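Local coordinates for GH5 (Bacteroidetes bacterium AC2a, PDB 4YHE), which is a family 5 glycoside hydrolase, a cellulase with a TIM-barrel fold that probably hydrolyses the beta-1,4-glucosidic bonds of cellulose, at residues A[32-37]-A[81-86]; A[45-50]-A[88-93]; A[63-68]-A[116-121]; A[141-146]-A[191-196]; A[195-200]-A[207-212]. One frame throughout, in Å; residues are numbered along the deposited sequence.

Contact 1 of 5, residues A[32-37]-A[81-86]; sequences SYETGW and LDRVDE
E34 and R83 form a side-on salt bridge at the surface of the (beta/alpha)8 barrel, joining the loop after strand 31-32 to helix 78-93. Along the loop, S32 is tied to the loop after strand 57-60, its OG bonded to T63 O and its carbonyl accepting from H67 NE2. Y33 opens a type I beta turn closed by G36 N on Y33 O at 2.9 Å, which puts E34 at the second position. From there E34 runs out extended, CG anti to the backbone N (chi1 -170°), and meets R83 at about a right angle. The arginine lays NE and NH2 against the two carboxylate oxygens, though the planes of the two groups are 40° apart. E34 OE2 also accepts from Q23 NE2 and A42 N, while R83 NH2 donates to A42 O. Exchanging R83 for a leucine would probably leave the E34 carboxylate without its counter-charge and A42 O without this donor, loosening this tie between loop and helix. R83 NE reaches E34 OE1 at 2.8 Å, and R83 NH2 meets the syn lone pair of E34 OE2 at 3.0 Å.

Contact 2 of 5, residues A[45-50]-A[88-93]; sequences QTFNGL and VHMAHK
F47 of helix 44-53 lies against M90 and A91 of helix 78-93, two neighbouring outer helices of the TIM barrel, with M90 adding a Met-aromatic contact. Starting at the root, F47 CB lies 4.0 Å from M90 O, so the aromatic side chain leaves its helix almost against the backbone of the other. With chi1 at -61°, CG stands anti to the carbonyl carbon, and one face of the ring is turned to the A91 backbone: A91 N sits 3.9 Å above the ring plane, toward the rim. F47 CD1 meets the methyl A91 CB at 3.7 Å, and CE1 continues along the same methyl. F47 CD2 touches M90 CB at 3.6 Å, and CE2 goes on to M90 SD at 4.0 Å. The extended methionine crosses the phenylalanine at about a right angle, and its sulfur stands oblique to the ring, 70° off the normal. V58 on the barrel strand 57-60 and L87 pack on F47 as well, making the ring part of the layer between helices and barrel. Beside this, a water donates to N48 OD1 at 2.7 Å and only weakly to K93 O at 3.4 Å.

Contact 3 of 5, residues A[63-68]-A[116-121]; sequences TWMGHI and GSHWLD
M65 lays its sulfur over one face of the H118 imidazole, SD 3.8 Å above the plane and displaced toward the rim, 23° off the normal through the ring centre. The chain is extended as far as SD and then bends at chi3 (75°), bringing the CE methyl to within 4.2 Å of H118 CE1. The same sulfur also lies 3.2 Å from S117 O, beside S117 CB. M65 is the second residue of a type II beta turn from W64 to H67. Further along, the I68 side chain crosses that of W119 at about a right angle, and its CD1 comes obliquely to within 3.7 Å of W119 NE1. That nitrogen donates to D105 OD2 while D105 OD1 takes W64 N, so the D105 carboxylate, from the same loop as W119, ties it to W64 of the other loop. H118 NE2 is bonded to T112 OG1. These loops follow strands 57-60 and 97-101, on the barrel side where family 5 enzymes carry their active site. Direct contact rests on a sulfur, a methyl, flat rings and the S117 carbonyl oxygen; directional bonds fixing the rings come from D105 and T112, outside the two segments.

Contact 4 of 5, residues A[141-146]-A[191-196]; sequences MIWLQI and QVCVDA
Successive outer helices of the (beta/alpha)8 barrel, 129-149 and 181-199, meet here through W143 and L144 on one and C193 and A196 on the other. The short segments run in the same general direction, as TIM-barrel helices do, crossing at -33° with their axes 8.6 Å apart. The small A196 and C193 fit this close approach: A196 CB sits 3.8 Å from W143 CB, beside the root of the indole. Further out, W143 CD1, in the five-membered ring, meets C193 SG at 3.5 Å. That sulfur stands anti to its own carbonyl carbon (chi1 -65°), which puts it beside the indole, and it comes to the ring obliquely, 65° off the normal. Other partners hold the indole: NE1 donates to T161 O, just after strand 157-160, F159 meets the ring, and I146, about one turn on in the same helix, rests CD1 over one face. On the outer side L144 takes over, its CD2 methyl lying 3.5 Å from the carbonyl oxygen A196 O.

Contact 5 of 5, residues A[195-200]-A[207-212]; sequences DAIRAA and RYIGVP
The end of helix 181-199 leads through a short loop into strand 209-212, the fifth of the parallel barrel, and the returning chain brings the I197 and I209 CA atoms to 8.6 Å of each other. The two isoleucines fill that distance tip to tip, I197 CG2 touching I209 CD1 at 3.7 Å, in the layer between helix and barrel. The same I209 methyl also lies over the centre of the R198 guanidinium, 3.4 Å above the plane. R198 gets there by bending at chi2 (-54°), which folds a side chain from the flank of the helix across toward the strand. End-on, both its terminal nitrogens grip one acceptor, R207 O. NH1 takes a lone pair in the carbonyl plane at 2.8 Å, and NH2 comes in nearly along the C=O axis at 3.1 Å. R198 NE pairs with D230 OD1, and NH1 also bonds to N204 O. The other arginine sends its guanidinium elsewhere, to D153 O, L157 O and N204 OD1, with F159 in a cation-pi contact. A methionine at R198 would be likely to leave R207 O without its two donors and D230 without this salt bridge. One buried cation thus has its charge met by D230 and its N-H groups by backbone carbonyls, while the I209 CD1 methyl covers one face of the guanidinium.

Contacts 2, 4 and 5 are buried, the first two largely apolar and the third built round an arginine; the others lie at the surface, contact 1 between a loop and a helix and contact 3 between two loops. Helix 78-93 serves both contact 1, through a charged pair, and contact 2, through M90 and A91, and the two meet where R83 NH1 packs on M90 CE. Helix 181-199 is likewise used twice: contact 4 sets it against its neighbouring helix, contact 5 against the strand it leads into. Sulfur meets rings in contacts 2, 3 and 4, over a face only in contact 3. Contact 3 packs on contact 4 through I142.

Contact 1 of 5, residues A[32-37]-A[81-86]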
# COMPACT_ATOMS: atom_id res chain seq x y z
N SER A 32 8.16 14.60 9.84
CA SER A 32 6.96 13.81 10.11
C SER A 32 6.61 13.84 11.59
O SER A 32 7.50 13.98 12.46
CB SER A 32 7.10 12.36 9.61
OG SER A 32 8.28 11.76 10.09
N TYR A 33 5.31 13.81 11.86
CA TYR A 33 4.77 13.78 13.22
C TYR A 33 3.46 12.98 13.16
O TYR A 33 2.61 13.22 12.27
CB TYR A 33 4.45 15.18 13.78
CG TYR A 33 5.20 16.39 13.19
CD1 TYR A 33 4.79 16.98 11.99
CD2 TYR A 33 6.25 17.00 13.89
CE1 TYR A 33 5.43 18.09 11.47
CE2 TYR A 33 6.90 18.13 13.39
CZ TYR A 33 6.49 18.66 12.16
OH TYR A 33 7.13 19.78 11.62
N GLU A 34 3.28 12.06 14.09
CA GLU A 34 2.16 11.13 14.04
C GLU A 34 0.82 11.86 13.95
O GLU A 34 -0.07 11.44 13.20
CB GLU A 34 2.17 10.20 15.24
CG GLU A 34 1.17 9.09 15.07
CD GLU A 34 1.22 8.08 16.18
OE1 GLU A 34 2.10 8.19 17.06
OE2 GLU A 34 0.35 7.19 16.20
N THR A 35 0.66 12.93 14.75
CA THR A 35 -0.59 13.71 14.77
C THR A 35 -0.64 14.90 13.80
O THR A 35 -1.58 15.70 13.84
CB THR A 35 -0.89 14.25 16.19
OG1 THR A 35 0.12 15.18 16.61
CG2 THR A 35 -1.00 13.12 17.20
N GLY A 36 0.35 15.00 12.92
CA GLY A 36 0.54 16.16 12.07
C GLY A 36 -0.60 16.48 11.12
O GLY A 36 -0.80 17.65 10.74
N TRP A 37 -1.32 15.44 10.67
CA TRP A 37 -2.47 15.63 9.80
C TRP A 37 -3.78 15.36 10.49
O TRP A 37 -4.76 15.12 9.83
CB TRP A 37 -2.32 14.82 8.50
CG TRP A 37 -1.23 15.36 7.60
CD1 TRP A 37 -0.62 16.60 7.68
CD2 TRP A 37 -0.63 14.70 6.48
NE1 TRP A 37 0.33 16.73 6.70
CE2 TRP A 37 0.34 15.59 5.94
CE3 TRP A 37 -0.80 13.44 5.89
CZ2 TRP A 37 1.12 15.26 4.83
CZ3 TRP A 37 -0.02 13.10 4.80
CH2 TRP A 37 0.94 14.02 4.26
N LEU A 81 12.21 5.90 15.90
CA LEU A 81 12.33 4.47 15.67
C LEU A 81 11.64 3.67 16.79
O LEU A 81 11.01 2.65 16.54
CB LEU A 81 13.81 4.08 15.52
CG LEU A 81 14.12 2.64 15.13
CD1 LEU A 81 13.37 2.25 13.87
CD2 LEU A 81 15.61 2.48 14.90
N ASP A 82 11.71 4.16 18.02
CA ASP A 82 11.00 3.58 19.18
C ASP A 82 9.49 3.50 18.97
O ASP A 82 8.86 2.50 19.32
CB ASP A 82 11.24 4.41 20.47
CG ASP A 82 12.64 4.22 21.11
OD1 ASP A 82 13.41 3.34 20.74
OD2 ASP A 82 12.96 5.01 22.02
N ARG A 83 8.91 4.57 18.44
CA ARG A 83 7.48 4.61 18.21
C ARG A 83 7.06 3.64 17.12
O ARG A 83 6.08 2.91 17.27
CB ARG A 83 7.04 6.03 17.88
CG ARG A 83 5.57 6.20 17.59
CD ARG A 83 4.68 5.74 18.73
NE ARG A 83 3.28 6.05 18.45
CZ ARG A 83 2.26 5.54 19.14
NH1 ARG A 83 2.48 4.71 20.14
NH2 ARG A 83 1.02 5.87 18.84
N VAL A 84 7.84 3.60 16.03
CA VAL A 84 7.62 2.60 14.98
C VAL A 84 7.68 1.20 15.60
O VAL A 84 6.77 0.38 15.38
CB VAL A 84 8.63 2.70 13.82
CG1 VAL A 84 8.35 1.59 12.80
CG2 VAL A 84 8.54 4.05 13.15
N ASP A 85 8.72 0.96 16.42
CA ASP A 85 8.89 -0.32 17.15
C ASP A 85 7.67 -0.64 18.00
O ASP A 85 7.17 -1.76 17.99
CB ASP A 85 10.16 -0.22 18.04
CG ASP A 85 10.66 -1.56 18.57
OD1 ASP A 85 9.97 -2.59 18.52
OD2 ASP A 85 11.81 -1.53 19.07
N GLU A 86 7.19 0.36 18.74
CA GLU A 86 6.02 0.15 19.62
C GLU A 86 4.76 -0.18 18.85
O GLU A 86 4.02 -1.11 19.21
CB GLU A 86 5.77 1.39 20.50
CG GLU A 86 6.70 1.48 21.72
CD GLU A 86 5.99 1.21 23.06
OE1 GLU A 86 4.86 1.73 23.31
OE2 GLU A 86 6.59 0.49 23.89

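Contact 2 of 5, residues A[45-50]-A[88-93]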
# COMPACT_ATOMS: atom_id res chain seq x y z
N GLN A 45 -5.74 -0.41 21.48
CA GLN A 45 -7.15 -0.56 21.15
C GLN A 45 -7.37 -0.38 19.63
O GLN A 45 -8.25 -1.02 19.04
CB GLN A 45 -8.00 0.44 21.95
CG GLN A 45 -8.11 0.13 23.46
CD GLN A 45 -6.78 0.15 24.22
OE1 GLN A 45 -6.04 1.17 24.28
NE2 GLN A 45 -6.44 -1.01 24.83
N THR A 46 -6.58 0.48 18.99
CA THR A 46 -6.63 0.60 17.54
C THR A 46 -6.45 -0.76 16.87
O THR A 46 -7.31 -1.19 16.09
CB THR A 46 -5.54 1.54 16.99
OG1 THR A 46 -5.58 2.79 17.69
CG2 THR A 46 -5.74 1.78 15.51
N PHE A 47 -5.36 -1.43 17.21
CA PHE A 47 -5.01 -2.69 16.57
C PHE A 47 -5.94 -3.82 16.99
O PHE A 47 -6.27 -4.69 16.17
CB PHE A 47 -3.56 -3.02 16.85
CG PHE A 47 -2.62 -1.98 16.30
CD1 PHE A 47 -2.28 -1.98 14.96
CD2 PHE A 47 -2.13 -0.98 17.11
CE1 PHE A 47 -1.45 -1.00 14.44
CE2 PHE A 47 -1.31 0.00 16.60
CZ PHE A 47 -0.96 -0.01 15.27
N ASN A 48 -6.41 -3.78 18.22
CA ASN A 48 -7.45 -4.74 18.66
C ASN A 48 -8.73 -4.62 17.81
O ASN A 48 -9.35 -5.62 17.41
CB ASN A 48 -7.78 -4.50 20.15
CG ASN A 48 -6.63 -4.88 21.09
OD1 ASN A 48 -5.62 -5.46 20.70
ND2 ASN A 48 -6.80 -4.57 22.37
N GLY A 49 -9.11 -3.38 17.53
CA GLY A 49 -10.26 -3.08 16.69
C GLY A 49 -10.12 -3.69 15.32
O GLY A 49 -11.06 -4.28 14.80
N LEU A 50 -8.93 -3.56 14.73
CA LEU A 50 -8.68 -4.10 13.41
C LEU A 50 -8.85 -5.64 13.40
O LEU A 50 -9.51 -6.18 12.54
CB LEU A 50 -7.28 -3.75 12.93
CG LEU A 50 -6.98 -2.24 12.89
CD1 LEU A 50 -5.58 -2.05 12.34
CD2 LEU A 50 -8.00 -1.51 12.03
N VAL A 88 4.46 -1.47 15.79
CA VAL A 88 4.67 -2.79 15.20
C VAL A 88 4.31 -3.87 16.22
O VAL A 88 3.61 -4.83 15.92
CB VAL A 88 6.15 -2.91 14.75
CG1 VAL A 88 6.60 -4.33 14.57
CG2 VAL A 88 6.37 -2.14 13.47
N HIS A 89 4.76 -3.68 17.46
CA HIS A 89 4.52 -4.70 18.49
C HIS A 89 3.13 -4.68 19.08
O HIS A 89 2.62 -5.75 19.47
CB HIS A 89 5.67 -4.67 19.52
CG HIS A 89 6.94 -5.24 18.97
ND1 HIS A 89 7.96 -4.47 18.46
CD2 HIS A 89 7.32 -6.54 18.78
CE1 HIS A 89 8.92 -5.26 18.03
NE2 HIS A 89 8.55 -6.51 18.20
N MET A 90 2.44 -3.53 19.07
CA MET A 90 0.99 -3.52 19.36
C MET A 90 0.21 -4.33 18.33
O MET A 90 -0.67 -5.14 18.66
CB MET A 90 0.42 -2.10 19.38
CG MET A 90 0.97 -1.17 20.45
SD MET A 90 0.31 0.50 20.22
CE MET A 90 1.01 1.40 21.60
N ALA A 91 0.53 -4.10 17.05
CA ALA A 91 -0.07 -4.85 15.95
C ALA A 91 0.15 -6.37 16.11
O ALA A 91 -0.79 -7.15 15.92
CB ALA A 91 0.51 -4.37 14.63
N HIS A 92 1.38 -6.75 16.46
CA HIS A 92 1.75 -8.16 16.65
C HIS A 92 0.97 -8.74 17.81
O HIS A 92 0.46 -9.87 17.74
CB HIS A 92 3.25 -8.29 16.91
CG HIS A 92 3.72 -9.71 17.08
ND1 HIS A 92 3.36 -10.73 16.22
CD2 HIS A 92 4.55 -10.26 17.99
CE1 HIS A 92 3.93 -11.86 16.62
NE2 HIS A 92 4.67 -11.59 17.69
N LYS A 93 0.85 -7.96 18.88
CA LYS A 93 0.03 -8.37 20.02
C LYS A 93 -1.41 -8.64 19.61
O LYS A 93 -2.06 -9.52 20.17
CB LYS A 93 0.09 -7.30 21.10
CG LYS A 93 -0.55 -7.66 22.42
CD LYS A 93 -0.06 -6.66 23.48
CE LYS A 93 -0.88 -6.75 24.76
NZ LYS A 93 -0.98 -8.14 25.28
O HOH W 1 -4.15 -7.44 21.88

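Contact 3 of 5, residues A[63-68]-A[116-121]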
# COMPACT_ATOMS: atom_id res chain seq x y z
N THR A 63 6.99 8.03 7.39
CA THR A 63 7.81 9.04 6.70
C THR A 63 8.97 9.32 7.64
O THR A 63 8.74 9.59 8.82
CB THR A 63 7.01 10.30 6.44
OG1 THR A 63 5.98 10.05 5.47
CG2 THR A 63 7.93 11.45 5.92
N TRP A 64 10.21 9.24 7.15
CA TRP A 64 11.40 9.30 8.01
C TRP A 64 12.02 10.72 8.05
O TRP A 64 12.63 11.13 9.02
CB TRP A 64 12.40 8.22 7.63
CG TRP A 64 11.82 6.83 7.75
CD1 TRP A 64 11.10 6.17 6.78
CD2 TRP A 64 11.84 5.94 8.89
NE1 TRP A 64 10.70 4.94 7.24
CE2 TRP A 64 11.14 4.78 8.52
CE3 TRP A 64 12.39 6.02 10.18
CZ2 TRP A 64 10.98 3.69 9.39
CZ3 TRP A 64 12.22 4.98 11.03
CH2 TRP A 64 11.50 3.82 10.64
N MET A 65 11.77 11.46 6.99
CA MET A 65 12.16 12.83 6.82
C MET A 65 11.95 13.64 8.10
O MET A 65 10.86 13.64 8.67
CB MET A 65 11.26 13.34 5.68
CG MET A 65 11.61 14.64 5.05
SD MET A 65 10.45 14.95 3.71
CE MET A 65 9.02 15.41 4.67
N GLY A 66 13.01 14.32 8.55
CA GLY A 66 12.99 15.10 9.81
C GLY A 66 13.62 14.32 10.98
O GLY A 66 13.94 14.92 12.00
N HIS A 67 13.78 13.00 10.83
CA HIS A 67 14.29 12.14 11.89
C HIS A 67 15.54 11.46 11.48
O HIS A 67 15.94 10.50 12.09
CB HIS A 67 13.25 11.08 12.29
CG HIS A 67 11.92 11.66 12.60
ND1 HIS A 67 11.67 12.35 13.76
CD2 HIS A 67 10.79 11.74 11.86
CE1 HIS A 67 10.43 12.81 13.74
NE2 HIS A 67 9.87 12.43 12.60
N ILE A 68 16.17 11.98 10.42
CA ILE A 68 17.34 11.37 9.84
C ILE A 68 18.50 12.35 10.03
O ILE A 68 18.41 13.53 9.66
CB ILE A 68 17.14 11.08 8.34
CG1 ILE A 68 15.87 10.22 8.11
CG2 ILE A 68 18.34 10.33 7.78
CD1 ILE A 68 15.45 10.14 6.66
N GLY A 116 11.05 20.92 -0.94
CA GLY A 116 12.51 20.92 -0.78
C GLY A 116 13.09 19.88 0.16
O GLY A 116 14.31 19.74 0.24
N SER A 117 12.26 19.14 0.90
CA SER A 117 12.80 18.23 1.91
C SER A 117 12.76 16.74 1.48
O SER A 117 13.19 15.86 2.24
CB SER A 117 12.02 18.38 3.22
OG SER A 117 12.08 19.71 3.73
N HIS A 118 12.30 16.46 0.27
CA HIS A 118 12.14 15.07 -0.17
C HIS A 118 13.46 14.59 -0.77
O HIS A 118 13.75 14.78 -1.96
CB HIS A 118 10.95 14.94 -1.13
CG HIS A 118 9.64 15.30 -0.50
ND1 HIS A 118 8.89 14.40 0.24
CD2 HIS A 118 8.96 16.47 -0.45
CE1 HIS A 118 7.81 15.00 0.70
NE2 HIS A 118 7.82 16.25 0.29
N TRP A 119 14.28 14.01 0.09
CA TRP A 119 15.65 13.58 -0.27
C TRP A 119 15.61 12.42 -1.27
O TRP A 119 16.51 12.28 -2.09
CB TRP A 119 16.45 13.17 0.97
CG TRP A 119 15.81 12.03 1.73
CD1 TRP A 119 14.91 12.14 2.74
CD2 TRP A 119 16.06 10.63 1.55
NE1 TRP A 119 14.54 10.87 3.19
CE2 TRP A 119 15.24 9.93 2.47
CE3 TRP A 119 16.88 9.89 0.69
CZ2 TRP A 119 15.21 8.55 2.56
CZ3 TRP A 119 16.85 8.52 0.77
CH2 TRP A 119 16.03 7.85 1.71
N LEU A 120 14.55 11.61 -1.21
CA LEU A 120 14.39 10.48 -2.11
C LEU A 120 13.77 10.95 -3.43
O LEU A 120 12.55 10.93 -3.62
CB LEU A 120 13.55 9.44 -1.37
CG LEU A 120 13.36 8.08 -1.98
CD1 LEU A 120 14.69 7.46 -2.39
CD2 LEU A 120 12.62 7.20 -0.97
N ASP A 121 14.64 11.42 -4.34
CA ASP A 121 14.25 12.29 -5.44
C ASP A 121 14.59 11.61 -6.76
O ASP A 121 15.74 11.61 -7.17
CB ASP A 121 15.03 13.62 -5.31
CG ASP A 121 14.60 14.68 -6.30
OD1 ASP A 121 14.17 14.37 -7.43
OD2 ASP A 121 14.75 15.87 -5.96

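Contact 4 of 5, residues A[141-146]-A[191-196]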
# COMPACT_ATOMS: atom_id res chain seq x y z
N MET A 141 21.77 3.06 4.58
CA MET A 141 21.90 3.34 6.02
C MET A 141 20.56 3.25 6.77
O MET A 141 20.49 2.76 7.91
CB MET A 141 22.53 4.73 6.21
CG MET A 141 23.98 4.81 5.73
SD MET A 141 25.08 3.63 6.56
CE MET A 141 25.05 2.14 5.59
N ILE A 142 19.49 3.71 6.11
CA ILE A 142 18.19 3.68 6.73
C ILE A 142 17.69 2.26 6.89
O ILE A 142 17.32 1.85 8.01
CB ILE A 142 17.17 4.57 5.97
CG1 ILE A 142 17.54 6.03 6.15
CG2 ILE A 142 15.76 4.29 6.49
CD1 ILE A 142 16.65 6.98 5.39
N TRP A 143 17.69 1.49 5.81
CA TRP A 143 17.22 0.12 5.90
C TRP A 143 18.10 -0.77 6.81
O TRP A 143 17.60 -1.68 7.46
CB TRP A 143 17.01 -0.49 4.50
CG TRP A 143 15.64 -0.17 3.97
CD1 TRP A 143 15.32 0.56 2.85
CD2 TRP A 143 14.40 -0.56 4.55
NE1 TRP A 143 13.99 0.61 2.68
CE2 TRP A 143 13.37 -0.03 3.73
CE3 TRP A 143 14.04 -1.27 5.70
CZ2 TRP A 143 12.02 -0.18 4.02
CZ3 TRP A 143 12.68 -1.47 5.98
CH2 TRP A 143 11.68 -0.92 5.14
N LEU A 144 19.39 -0.49 6.85
CA LEU A 144 20.26 -1.21 7.79
C LEU A 144 19.80 -0.99 9.24
O LEU A 144 19.70 -1.94 10.00
CB LEU A 144 21.70 -0.74 7.64
CG LEU A 144 22.56 -1.43 6.59
CD1 LEU A 144 23.92 -0.73 6.54
CD2 LEU A 144 22.74 -2.91 6.91
N GLN A 145 19.50 0.26 9.59
CA GLN A 145 19.07 0.60 10.96
C GLN A 145 17.74 -0.02 11.29
O GLN A 145 17.56 -0.59 12.38
CB GLN A 145 19.00 2.12 11.14
CG GLN A 145 20.36 2.77 11.18
CD GLN A 145 20.29 4.27 11.16
OE1 GLN A 145 20.02 4.90 12.20
NE2 GLN A 145 20.53 4.87 10.00
N ILE A 146 16.80 0.08 10.34
CA ILE A 146 15.50 -0.48 10.53
C ILE A 146 15.60 -1.97 10.73
O ILE A 146 15.00 -2.51 11.64
CB ILE A 146 14.53 -0.17 9.35
CG1 ILE A 146 14.23 1.32 9.30
CG2 ILE A 146 13.26 -0.97 9.49
CD1 ILE A 146 13.54 1.80 8.04
N GLN A 191 16.88 -2.80 -5.54
CA GLN A 191 18.00 -3.73 -5.30
C GLN A 191 18.80 -3.32 -4.06
O GLN A 191 19.11 -4.15 -3.20
CB GLN A 191 18.92 -3.80 -6.52
CG GLN A 191 20.03 -4.83 -6.44
CD GLN A 191 19.50 -6.24 -6.40
OE1 GLN A 191 18.93 -6.72 -7.37
NE2 GLN A 191 19.68 -6.90 -5.27
N VAL A 192 19.14 -2.04 -4.00
CA VAL A 192 19.88 -1.48 -2.87
C VAL A 192 19.13 -1.67 -1.52
O VAL A 192 19.74 -2.04 -0.53
CB VAL A 192 20.20 -0.00 -3.17
CG1 VAL A 192 20.49 0.81 -1.92
CG2 VAL A 192 21.40 0.05 -4.14
N CYS A 193 17.81 -1.49 -1.52
CA CYS A 193 17.03 -1.69 -0.31
C CYS A 193 17.05 -3.15 0.12
O CYS A 193 17.29 -3.44 1.29
CB CYS A 193 15.58 -1.18 -0.46
SG CYS A 193 15.51 0.62 -0.68
N VAL A 194 16.82 -4.07 -0.82
CA VAL A 194 16.87 -5.50 -0.54
C VAL A 194 18.28 -5.89 0.01
O VAL A 194 18.39 -6.58 1.02
CB VAL A 194 16.52 -6.34 -1.79
CG1 VAL A 194 16.78 -7.82 -1.56
CG2 VAL A 194 15.06 -6.13 -2.18
N ASP A 195 19.34 -5.41 -0.63
CA ASP A 195 20.70 -5.70 -0.19
C ASP A 195 20.86 -5.30 1.29
O ASP A 195 21.27 -6.10 2.13
CB ASP A 195 21.72 -4.94 -1.05
CG ASP A 195 21.84 -5.48 -2.49
OD1 ASP A 195 21.30 -6.57 -2.84
OD2 ASP A 195 22.48 -4.78 -3.29
N ALA A 196 20.49 -4.05 1.60
CA ALA A 196 20.57 -3.50 2.96
C ALA A 196 19.80 -4.33 4.00
O ALA A 196 20.32 -4.63 5.08
CB ALA A 196 20.08 -2.06 2.99

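Contact 5 of 5, residues A[195-200]-A[207-212]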
# COMPACT_ATOMS: atom_id res chain seq x y z
N ASP A 195 19.34 -5.41 -0.63
CA ASP A 195 20.70 -5.70 -0.19
C ASP A 195 20.86 -5.30 1.29
O ASP A 195 21.27 -6.10 2.13
CB ASP A 195 21.72 -4.94 -1.05
CG ASP A 195 21.84 -5.48 -2.49
OD1 ASP A 195 21.30 -6.57 -2.84
OD2 ASP A 195 22.48 -4.78 -3.29
N ALA A 196 20.49 -4.05 1.60
CA ALA A 196 20.57 -3.50 2.96
C ALA A 196 19.80 -4.33 4.00
O ALA A 196 20.32 -4.63 5.08
CB ALA A 196 20.08 -2.06 2.99
N ILE A 197 18.58 -4.70 3.66
CA ILE A 197 17.75 -5.49 4.55
C ILE A 197 18.39 -6.84 4.85
O ILE A 197 18.48 -7.27 6.02
CB ILE A 197 16.33 -5.64 3.99
CG1 ILE A 197 15.64 -4.25 3.99
CG2 ILE A 197 15.51 -6.63 4.80
CD1 ILE A 197 14.38 -4.13 3.14
N ARG A 198 18.86 -7.50 3.80
CA ARG A 198 19.52 -8.79 3.94
C ARG A 198 20.81 -8.66 4.74
O ARG A 198 21.11 -9.56 5.50
CB ARG A 198 19.80 -9.42 2.58
CG ARG A 198 18.55 -9.72 1.76
CD ARG A 198 17.53 -10.57 2.49
NE ARG A 198 16.38 -10.87 1.64
CZ ARG A 198 15.14 -11.13 2.08
NH1 ARG A 198 14.84 -11.08 3.37
NH2 ARG A 198 14.18 -11.39 1.21
N ALA A 199 21.54 -7.55 4.60
CA ALA A 199 22.77 -7.31 5.40
C ALA A 199 22.50 -6.98 6.88
O ALA A 199 23.42 -6.93 7.69
CB ALA A 199 23.62 -6.21 4.77
N ALA A 200 21.25 -6.73 7.26
CA ALA A 200 20.96 -6.26 8.61
C ALA A 200 20.92 -7.39 9.63
O ALA A 200 20.82 -7.13 10.84
CB ALA A 200 19.63 -5.49 8.62
N ARG A 207 13.03 -12.66 5.84
CA ARG A 207 11.85 -11.81 5.90
C ARG A 207 11.29 -11.61 4.49
O ARG A 207 12.07 -11.47 3.53
CB ARG A 207 12.24 -10.43 6.47
CG ARG A 207 11.08 -9.47 6.66
CD ARG A 207 11.45 -8.15 7.34
NE ARG A 207 12.33 -8.25 8.51
CZ ARG A 207 12.05 -8.86 9.66
NH1 ARG A 207 10.90 -9.47 9.86
NH2 ARG A 207 12.96 -8.86 10.63
N TYR A 208 9.97 -11.59 4.35
CA TYR A 208 9.34 -11.13 3.12
C TYR A 208 9.56 -9.65 2.91
O TYR A 208 9.40 -8.86 3.82
CB TYR A 208 7.88 -11.44 3.12
CG TYR A 208 7.64 -12.91 2.95
CD1 TYR A 208 7.65 -13.48 1.68
CD2 TYR A 208 7.43 -13.73 4.03
CE1 TYR A 208 7.47 -14.84 1.51
CE2 TYR A 208 7.23 -15.09 3.88
CZ TYR A 208 7.27 -15.64 2.61
OH TYR A 208 7.05 -16.98 2.40
N ILE A 209 9.97 -9.29 1.70
CA ILE A 209 10.16 -7.90 1.34
C ILE A 209 9.27 -7.53 0.15
O ILE A 209 9.35 -8.16 -0.91
CB ILE A 209 11.60 -7.63 0.96
CG1 ILE A 209 12.56 -7.95 2.12
CG2 ILE A 209 11.75 -6.18 0.51
CD1 ILE A 209 14.01 -7.90 1.71
N GLY A 210 8.44 -6.49 0.33
CA GLY A 210 7.59 -5.97 -0.74
C GLY A 210 8.36 -4.95 -1.55
O GLY A 210 8.99 -4.07 -0.99
N VAL A 211 8.31 -5.07 -2.87
CA VAL A 211 8.94 -4.10 -3.75
C VAL A 211 7.91 -3.55 -4.76
O VAL A 211 7.12 -4.30 -5.34
CB VAL A 211 10.16 -4.67 -4.50
CG1 VAL A 211 11.28 -4.98 -3.56
CG2 VAL A 211 9.80 -5.90 -5.33
N PRO A 212 7.94 -2.21 -4.99
CA PRO A 212 6.95 -1.64 -5.91
C PRO A 212 7.52 -1.24 -7.24
O PRO A 212 8.76 -1.07 -7.34
CB PRO A 212 6.51 -0.39 -5.17
CG PRO A 212 7.72 0.08 -4.50
CD PRO A 212 8.48 -1.17 -4.10